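Local coordinates for protein carbonic anhydrase (Coccomyxa sp. PA, PDB 3UCJ) that probably catalyses the reversible hydration of carbon dioxide to hydrogencarbonate, as a zinc-dependent carbonic anhydrase of the beta class, at residues H92-H97 and R177-S182; Q161-C166 and A214-H219. One frame throughout, in Å; residues are numbered along the deposited sequence.

Contact 1 of 2, residues H92-H97 and R177-S182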
ATOM      1  N   HIS A  92      18.426 -12.773   1.063  1.00 33.20           N
ATOM      2  CA  HIS A  92      18.776 -13.611   2.180  0.50 32.06           C
ATOM      3  C   HIS A  92      18.839 -15.049   1.818  1.00 33.57           C
ATOM      4  O   HIS A  92      19.810 -15.754   2.126  1.00 33.61           O
ATOM      5  CB  HIS A  92      17.781 -13.425   3.305  0.50 31.26           C
ATOM      6  CG  HIS A  92      17.855 -12.092   3.951  0.50 27.25           C
ATOM      7  ND1 HIS A  92      18.583 -11.862   5.098  0.50 34.45           N
ATOM      8  CD2 HIS A  92      17.233 -10.931   3.658  0.50 24.32           C
ATOM      9  CE1 HIS A  92      18.420 -10.606   5.479  0.50 27.19           C
ATOM     10  NE2 HIS A  92      17.618 -10.018   4.612  0.50 28.75           N
ATOM     11  N   LEU A  93      17.848 -15.535   1.108  1.00 32.28           N
ATOM     12  CA  LEU A  93      17.952 -16.930   0.712  1.00 32.86           C
ATOM     13  C   LEU A  93      18.908 -17.199  -0.487  1.00 33.32           C
ATOM     14  O   LEU A  93      19.230 -18.378  -0.726  1.00 34.10           O
ATOM     15  CB  LEU A  93      16.586 -17.493   0.405  1.00 33.35           C
ATOM     16  CG  LEU A  93      15.632 -17.521   1.614  1.00 32.51           C
ATOM     17  CD1 LEU A  93      14.358 -18.270   1.200  1.00 31.06           C
ATOM     18  CD2 LEU A  93      16.271 -18.291   2.868  1.00 29.92           C
ATOM     19  N   LYS A  94      19.175 -16.147  -1.275  1.00 34.87           N
ATOM     20  CA  LYS A  94      19.949 -16.180  -2.521  1.00 35.26           C
ATOM     21  C   LYS A  94      19.397 -17.229  -3.446  1.00 36.94           C
ATOM     22  O   LYS A  94      20.115 -18.137  -3.946  1.00 34.32           O
ATOM     23  CB  LYS A  94      21.480 -16.358  -2.229  1.00 37.27           C
ATOM     24  CG  LYS A  94      21.987 -15.370  -1.218  1.00 43.33           C
ATOM     25  CD  LYS A  94      23.343 -15.893  -0.594  1.00 58.30           C
ATOM     26  CE  LYS A  94      23.814 -15.081   0.637  1.00 64.15           C
ATOM     27  NZ  LYS A  94      24.487 -13.828   0.158  1.00 68.42           N
ATOM     28  N   ILE A  95      18.099 -17.113  -3.760  1.00 31.96           N
ATOM     29  CA  ILE A  95      17.515 -18.036  -4.682  1.00 32.51           C
ATOM     30  C   ILE A  95      18.217 -17.718  -6.014  1.00 31.44           C
ATOM     31  O   ILE A  95      18.788 -16.602  -6.186  1.00 33.20           O
ATOM     32  CB  ILE A  95      15.946 -17.723  -4.912  1.00 30.70           C
ATOM     33  CG1 ILE A  95      15.857 -16.220  -5.198  1.00 30.44           C
ATOM     34  CG2 ILE A  95      15.137 -18.300  -3.772  1.00 30.79           C
ATOM     35  CD1 ILE A  95      14.698 -15.931  -6.210  1.00 37.33           C
ATOM     36  N   LYS A  96      18.108 -18.645  -6.960  1.00 33.20           N
ATOM     37  CA  LYS A  96      18.715 -18.510  -8.287  1.00 33.36           C
ATOM     38  C   LYS A  96      17.774 -18.166  -9.426  1.00 33.02           C
ATOM     39  O   LYS A  96      18.235 -17.586 -10.421  1.00 32.87           O
ATOM     40  CB  LYS A  96      19.388 -19.872  -8.643  1.00 34.33           C
ATOM     41  CG  LYS A  96      20.556 -20.198  -7.639  1.00 40.36           C
ATOM     42  CD  LYS A  96      21.324 -21.473  -8.126  1.00 47.49           C
ATOM     43  CE  LYS A  96      22.415 -21.787  -7.134  1.00 55.23           C
ATOM     44  NZ  LYS A  96      22.697 -23.235  -7.331  1.00 60.58           N
ATOM     45  N   HIS A  97      16.500 -18.530  -9.293  1.00 34.20           N
ATOM     46  CA  HIS A  97      15.551 -18.425 -10.409  1.00 33.10           C
ATOM     47  C   HIS A  97      14.188 -17.840  -9.885  1.00 30.83           C
ATOM     48  O   HIS A  97      13.645 -18.346  -8.897  1.00 30.33           O
ATOM     49  CB  HIS A  97      15.238 -19.801 -10.985  1.00 32.84           C
ATOM     50  CG  HIS A  97      16.451 -20.667 -11.202  1.00 37.30           C
ATOM     51  ND1 HIS A  97      17.496 -20.283 -12.036  1.00 38.13           N
ATOM     52  CD2 HIS A  97      16.804 -21.875 -10.665  1.00 42.38           C
ATOM     53  CE1 HIS A  97      18.426 -21.240 -12.026  1.00 43.88           C
ATOM     54  NE2 HIS A  97      18.028 -22.223 -11.223  1.00 40.35           N
ATOM     55  N   ARG A 177      25.527  -6.399  -8.257  1.00 40.41           N
ATOM     56  CA  ARG A 177      26.580  -6.961  -7.384  1.00 41.73           C
ATOM     57  C   ARG A 177      27.059  -8.313  -7.892  1.00 42.48           C
ATOM     58  O   ARG A 177      27.801  -9.026  -7.209  1.00 42.43           O
ATOM     59  CB  ARG A 177      26.139  -6.978  -5.881  1.00 40.55           C
ATOM     60  CG  ARG A 177      25.073  -8.050  -5.513  1.00 41.62           C
ATOM     61  CD  ARG A 177      24.542  -7.913  -4.039  1.00 42.16           C
ATOM     62  NE  ARG A 177      23.426  -8.831  -3.798  1.00 41.87           N
ATOM     63  CZ  ARG A 177      22.119  -8.435  -3.652  1.00 39.87           C
ATOM     64  NH1 ARG A 177      21.769  -7.155  -3.655  1.00 35.79           N
ATOM     65  NH2 ARG A 177      21.186  -9.359  -3.470  1.00 34.87           N
ATOM     66  N   GLY A 178      26.597  -8.683  -9.087  1.00 42.57           N
ATOM     67  CA  GLY A 178      26.981  -9.922  -9.726  1.00 42.39           C
ATOM     68  C   GLY A 178      26.396 -11.177  -9.160  1.00 43.04           C
ATOM     69  O   GLY A 178      26.944 -12.260  -9.337  1.00 43.06           O
ATOM     70  N   GLN A 179      25.261 -11.084  -8.460  1.00 41.00           N
ATOM     71  CA  GLN A 179      24.624 -12.272  -8.001  1.00 39.23           C
ATOM     72  C   GLN A 179      23.860 -12.897  -9.131  1.00 39.26           C
ATOM     73  O   GLN A 179      23.170 -12.184  -9.873  1.00 40.23           O
ATOM     74  CB  GLN A 179      23.676 -11.906  -6.842  1.00 39.39           C
ATOM     75  CG  GLN A 179      22.952 -13.058  -6.258  1.00 36.35           C
ATOM     76  CD  GLN A 179      22.055 -12.552  -5.109  1.00 37.20           C
ATOM     77  OE1 GLN A 179      22.381 -11.591  -4.422  1.00 39.69           O
ATOM     78  NE2 GLN A 179      20.966 -13.207  -4.936  1.00 33.10           N
ATOM     79  N   PRO A 180      24.029 -14.228  -9.319  1.00 39.33           N
ATOM     80  CA  PRO A 180      23.374 -14.930 -10.386  1.00 38.09           C
ATOM     81  C   PRO A 180      21.876 -15.038 -10.057  1.00 36.15           C
ATOM     82  O   PRO A 180      21.468 -15.562  -8.998  1.00 34.62           O
ATOM     83  CB  PRO A 180      23.963 -16.339 -10.367  1.00 38.47           C
ATOM     84  CG  PRO A 180      25.116 -16.318  -9.377  1.00 42.19           C
ATOM     85  CD  PRO A 180      24.905 -15.119  -8.495  1.00 41.25           C
ATOM     86  N   LEU A 181      21.082 -14.608 -11.012  1.00 33.86           N
ATOM     87  CA  LEU A 181      19.608 -14.560 -10.774  1.00 31.77           C
ATOM     88  C   LEU A 181      18.989 -14.590 -12.145  1.00 28.95           C
ATOM     89  O   LEU A 181      19.244 -13.727 -12.921  1.00 32.36           O
ATOM     90  CB  LEU A 181      19.312 -13.250 -10.008  1.00 30.80           C
ATOM     91  CG  LEU A 181      17.823 -13.151  -9.486  1.00 31.56           C
ATOM     92  CD1 LEU A 181      17.369 -14.345  -8.679  1.00 32.62           C
ATOM     93  CD2 LEU A 181      17.836 -11.842  -8.709  1.00 31.68           C
ATOM     94  N   SER A 182      18.148 -15.560 -12.422  1.00 31.28           N
ATOM     95  CA  SER A 182      17.407 -15.578 -13.655  1.00 32.76           C
ATOM     96  C   SER A 182      15.861 -15.351 -13.437  1.00 32.19           C
ATOM     97  O   SER A 182      15.345 -15.694 -12.390  1.00 31.40           O
ATOM     98  CB  SER A 182      17.604 -16.922 -14.336  1.00 33.80           C
ATOM     99  OG  SER A 182      17.040 -18.007 -13.638  1.00 34.74           O
TER
HETATM  100  O   HOH W   1      21.410 -16.138  -6.526  1.00 51.40           O
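One backbone bond and one side-chain bond join the ends of the segments. Ser182 N donates to Lys96 O at 2.8 Å, nearly straight (165°), in the carbonyl plane. His97 and Ser182 form a parallel bridge, side chains on the same face. There Ser182 OG and His97 ND1 share a hydrogen bond of 2.8 Å, in plane at the ring edge. Ser182 OG also bonds to His184. Lys96 CB lies over one face of the His97 ring; Lys96 NZ forms a salt bridge with Glu41.

Further back a water bridges the segments. It donates to Ile95 O (2.7 Å) and Pro180 O (2.5 Å) and accepts a weak bond from Gln179 NE2, which also donates to Val90 O. The extended side chain of Gln179 brings NE2 to 4.0 Å from Lys94 CA, and its OE1 takes a bond from Arg177 NH2 at 2.7 Å. Arg177 also pairs with Asp91.

The small apolar contact is Ile95 CD1 on Leu181 CD1 at 4.0 Å, the side chains crossing obliquely.

Gly178 closes helix 169-176 in a Schellman motif. The arrangement is that of two helix-to-strand loops entering neighbouring parallel strands, 97-103 and 182-189, of an alpha/beta fold.

Contact 2 of 2, residues Q161-C166 and A214-H219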
ATOM      1  N   GLN A 161       4.891  -8.446 -16.253  1.00 27.71           N
ATOM      2  CA  GLN A 161       5.263  -8.735 -14.858  1.00 28.97           C
ATOM      3  C   GLN A 161       6.705  -9.245 -14.865  1.00 28.29           C
ATOM      4  O   GLN A 161       7.472  -8.947 -13.941  1.00 27.85           O
ATOM      5  CB  GLN A 161       4.294  -9.696 -14.131  1.00 28.28           C
ATOM      6  CG  GLN A 161       2.827  -9.178 -14.129  1.00 28.32           C
ATOM      7  CD  GLN A 161       2.675  -7.671 -13.745  1.00 32.21           C
ATOM      8  OE1 GLN A 161       3.391  -7.165 -12.842  1.00 28.04           O
ATOM      9  NE2 GLN A 161       1.730  -6.923 -14.470  1.00 24.60           N
ATOM     10  N   VAL A 162       7.111  -9.900 -15.943  1.00 27.76           N
ATOM     11  CA  VAL A 162       8.557 -10.235 -16.064  1.00 27.14           C
ATOM     12  C   VAL A 162       9.382  -9.012 -16.129  1.00 27.26           C
ATOM     13  O   VAL A 162      10.451  -8.908 -15.422  1.00 27.92           O
ATOM     14  CB  VAL A 162       8.841 -11.175 -17.296  1.00 28.79           C
ATOM     15  CG1 VAL A 162      10.362 -11.197 -17.630  1.00 29.98           C
ATOM     16  CG2 VAL A 162       8.292 -12.524 -16.983  1.00 28.67           C
ATOM     17  N   PHE A 163       8.949  -8.018 -16.918  1.00 26.76           N
ATOM     18  CA  PHE A 163       9.700  -6.759 -16.953  1.00 28.25           C
ATOM     19  C   PHE A 163       9.744  -6.098 -15.564  1.00 27.40           C
ATOM     20  O   PHE A 163      10.813  -5.580 -15.088  1.00 26.40           O
ATOM     21  CB  PHE A 163       9.026  -5.760 -17.981  1.00 29.09           C
ATOM     22  CG  PHE A 163       9.765  -4.456 -18.118  1.00 28.68           C
ATOM     23  CD1 PHE A 163      10.653  -4.288 -19.197  1.00 29.51           C
ATOM     24  CD2 PHE A 163       9.541  -3.378 -17.251  1.00 29.36           C
ATOM     25  CE1 PHE A 163      11.340  -3.104 -19.396  1.00 25.41           C
ATOM     26  CE2 PHE A 163      10.264  -2.117 -17.414  1.00 30.65           C
ATOM     27  CZ  PHE A 163      11.186  -1.996 -18.491  1.00 30.24           C
ATOM     28  N   ASN A 164       8.593  -6.120 -14.882  1.00 26.73           N
ATOM     29  CA  ASN A 164       8.588  -5.480 -13.548  1.00 25.88           C
ATOM     30  C   ASN A 164       9.570  -6.173 -12.566  1.00 25.00           C
ATOM     31  O   ASN A 164      10.217  -5.500 -11.780  1.00 25.57           O
ATOM     32  CB  ASN A 164       7.158  -5.517 -12.952  1.00 24.07           C
ATOM     33  CG  ASN A 164       6.258  -4.490 -13.675  1.00 25.90           C
ATOM     34  OD1 ASN A 164       6.797  -3.589 -14.302  1.00 27.99           O
ATOM     35  ND2 ASN A 164       4.938  -4.718 -13.728  1.00 26.53           N
ATOM     36  N   VAL A 165       9.644  -7.490 -12.636  1.00 25.80           N
ATOM     37  CA  VAL A 165      10.570  -8.235 -11.742  1.00 26.98           C
ATOM     38  C   VAL A 165      12.018  -7.803 -12.176  1.00 26.82           C
ATOM     39  O   VAL A 165      12.853  -7.408 -11.318  1.00 27.14           O
ATOM     40  CB  VAL A 165      10.365  -9.730 -11.870  1.00 26.83           C
ATOM     41  CG1 VAL A 165      11.594 -10.588 -11.248  1.00 26.89           C
ATOM     42  CG2 VAL A 165       9.027 -10.209 -11.201  1.00 28.57           C
ATOM     43  N   CYS A 166      12.335  -7.836 -13.478  1.00 28.57           N
ATOM     44  CA  CYS A 166      13.656  -7.409 -13.914  1.00 27.85           C
ATOM     45  C   CYS A 166      14.029  -5.971 -13.564  1.00 29.99           C
ATOM     46  O   CYS A 166      15.210  -5.676 -13.226  1.00 29.43           O
ATOM     47  CB  CYS A 166      13.886  -7.621 -15.431  1.00 29.68           C
ATOM     48  SG  CYS A 166      13.739  -9.338 -15.877  1.00 31.37           S
ATOM     49  N   ALA A 214       9.587  -4.238 -24.268  1.00 40.98           N
ATOM     50  CA  ALA A 214       9.936  -2.982 -23.620  1.00 39.61           C
ATOM     51  C   ALA A 214      11.456  -2.879 -23.351  1.00 39.51           C
ATOM     52  O   ALA A 214      12.110  -3.883 -23.139  1.00 38.75           O
ATOM     53  CB  ALA A 214       9.134  -2.809 -22.316  1.00 39.20           C
ATOM     54  N   ASP A 215      11.982  -1.665 -23.360  1.00 37.24           N
ATOM     55  CA  ASP A 215      13.411  -1.399 -23.275  1.00 38.20           C
ATOM     56  C   ASP A 215      13.881  -1.209 -21.827  1.00 35.40           C
ATOM     57  O   ASP A 215      13.800  -0.089 -21.247  1.00 35.74           O
ATOM     58  CB  ASP A 215      13.713  -0.140 -24.123  1.00 38.35           C
ATOM     59  CG  ASP A 215      15.230   0.169 -24.301  1.00 41.65           C
ATOM     60  OD1 ASP A 215      15.501   1.043 -25.195  1.00 43.59           O
ATOM     61  OD2 ASP A 215      16.125  -0.323 -23.563  1.00 37.28           O
ATOM     62  N   LEU A 216      14.370  -2.297 -21.250  1.00 35.37           N
ATOM     63  CA  LEU A 216      14.847  -2.264 -19.860  1.00 33.27           C
ATOM     64  C   LEU A 216      16.044  -1.361 -19.704  1.00 34.11           C
ATOM     65  O   LEU A 216      16.202  -0.658 -18.690  1.00 30.93           O
ATOM     66  CB  LEU A 216      15.132  -3.675 -19.324  1.00 33.56           C
ATOM     67  CG  LEU A 216      15.484  -3.877 -17.827  1.00 33.28           C
ATOM     68  CD1 LEU A 216      14.354  -3.211 -16.879  1.00 34.05           C
ATOM     69  CD2 LEU A 216      15.728  -5.341 -17.455  1.00 31.47           C
ATOM     70  N   LYS A 217      16.979  -1.424 -20.682  1.00 33.10           N
ATOM     71  CA  LYS A 217      18.125  -0.535 -20.592  1.00 33.72           C
ATOM     72  C   LYS A 217      17.767   0.978 -20.507  1.00 33.53           C
ATOM     73  O   LYS A 217      18.331   1.735 -19.656  1.00 34.12           O
ATOM     74  CB  LYS A 217      19.162  -0.804 -21.770  1.00 34.55           C
ATOM     75  CG  LYS A 217      20.330   0.197 -21.721  1.00 42.41           C
ATOM     76  CD  LYS A 217      21.425  -0.150 -22.787  1.00 50.88           C
ATOM     77  CE  LYS A 217      22.474   0.996 -22.916  1.00 53.25           C
ATOM     78  NZ  LYS A 217      23.421   0.600 -24.068  1.00 54.02           N
ATOM     79  N   GLN A 218      16.877   1.451 -21.374  1.00 32.92           N
ATOM     80  CA  GLN A 218      16.507   2.867 -21.374  1.00 33.27           C
ATOM     81  C   GLN A 218      15.761   3.155 -20.032  1.00 32.56           C
ATOM     82  O   GLN A 218      15.882   4.240 -19.484  1.00 32.76           O
ATOM     83  CB  GLN A 218      15.542   3.176 -22.530  1.00 32.88           C
ATOM     84  CG  GLN A 218      15.163   4.628 -22.602  1.00 34.09           C
ATOM     85  CD  GLN A 218      14.320   4.916 -23.801  1.00 46.46           C
ATOM     86  OE1 GLN A 218      14.839   5.197 -24.870  1.00 48.34           O
ATOM     87  NE2 GLN A 218      13.023   4.782 -23.657  1.00 40.85           N
ATOM     88  N   HIS A 219      15.011   2.160 -19.538  1.00 31.83           N
ATOM     89  CA  HIS A 219      14.278   2.371 -18.230  1.00 30.62           C
ATOM     90  C   HIS A 219      15.267   2.604 -17.109  1.00 31.28           C
ATOM     91  O   HIS A 219      15.074   3.464 -16.213  1.00 29.89           O
ATOM     92  CB  HIS A 219      13.406   1.172 -17.934  1.00 28.32           C
ATOM     93  CG  HIS A 219      12.797   1.211 -16.560  1.00 30.30           C
ATOM     94  ND1 HIS A 219      11.687   1.983 -16.275  1.00 28.59           N
ATOM     95  CD2 HIS A 219      13.095   0.539 -15.414  1.00 30.17           C
ATOM     96  CE1 HIS A 219      11.318   1.783 -15.010  1.00 31.11           C
ATOM     97  NE2 HIS A 219      12.161   0.920 -14.452  1.00 28.79           N
TER
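Phe163 carries this contact. Its CG stands anti to the backbone N (chi1 -178°), which sends the ring from helix 146-167 across to the start of helix 216-220. The closest approach of the ring is at CE1. Phe163 CE1 reaches Leu216 CA at 3.6 Å, and the carbonyl carbon of Asp215 lies at the ring edge, in plane. Ala214 CB packs against the same CE1 at 3.7 Å.

Leu216 comes over one face of the phenyl ring. Its CD1 sits 4.2 Å from the Phe163 ring centroid, a CH-pi contact 27° off the normal. The other branch points to the helix: Leu216 CD2 meets Cys166 CB at 3.6 Å. The leucine thus spans two side chains one turn apart.

His219 completes the group with an edge-to-face pair. The Phe163 edge, at CE2, points to the imidazole face, with planes at 70° and centroids 5.6 Å apart. His219 ND1 bonds to Asp135 of the third subunit, which would help fix the rotation of the ring.

Asp215 is the N-cap of helix 216-220, its OD2 accepting from Gln218 N at 2.9 Å, and Phe163 CE1 packs on this capped start.

No hydrogen bond crosses between the segments. The join is therefore apolar and aromatic, with the polar bonds kept within each segment or passed to other partners, and His219 links this packing to the subunit interface.

Overall arrangement
The centres of contacts 1 and 2 lie about 17 Å apart. Their nearest atoms are about 6 Å apart. Along the chain their segments alternate: 92-97, 161-166, 177-182, 214-219. Strands 97-103 and 182-189, which contact 1 leads into, also pack against helix 146-167 of contact 2: Val165 packs on Ile98 and Val183, and Cys166 on Val183. Both contacts lie away from the zinc site of Cys47, His103 and Cys106. The Ile95 side chain of contact 1 is about 10 Å from a second acetazolamide, in the pocket of Gln38, Phe66 and Tyr88, not the one at the zinc. Each contact also borders another chain, contact 1 the second subunit and contact 2 the third.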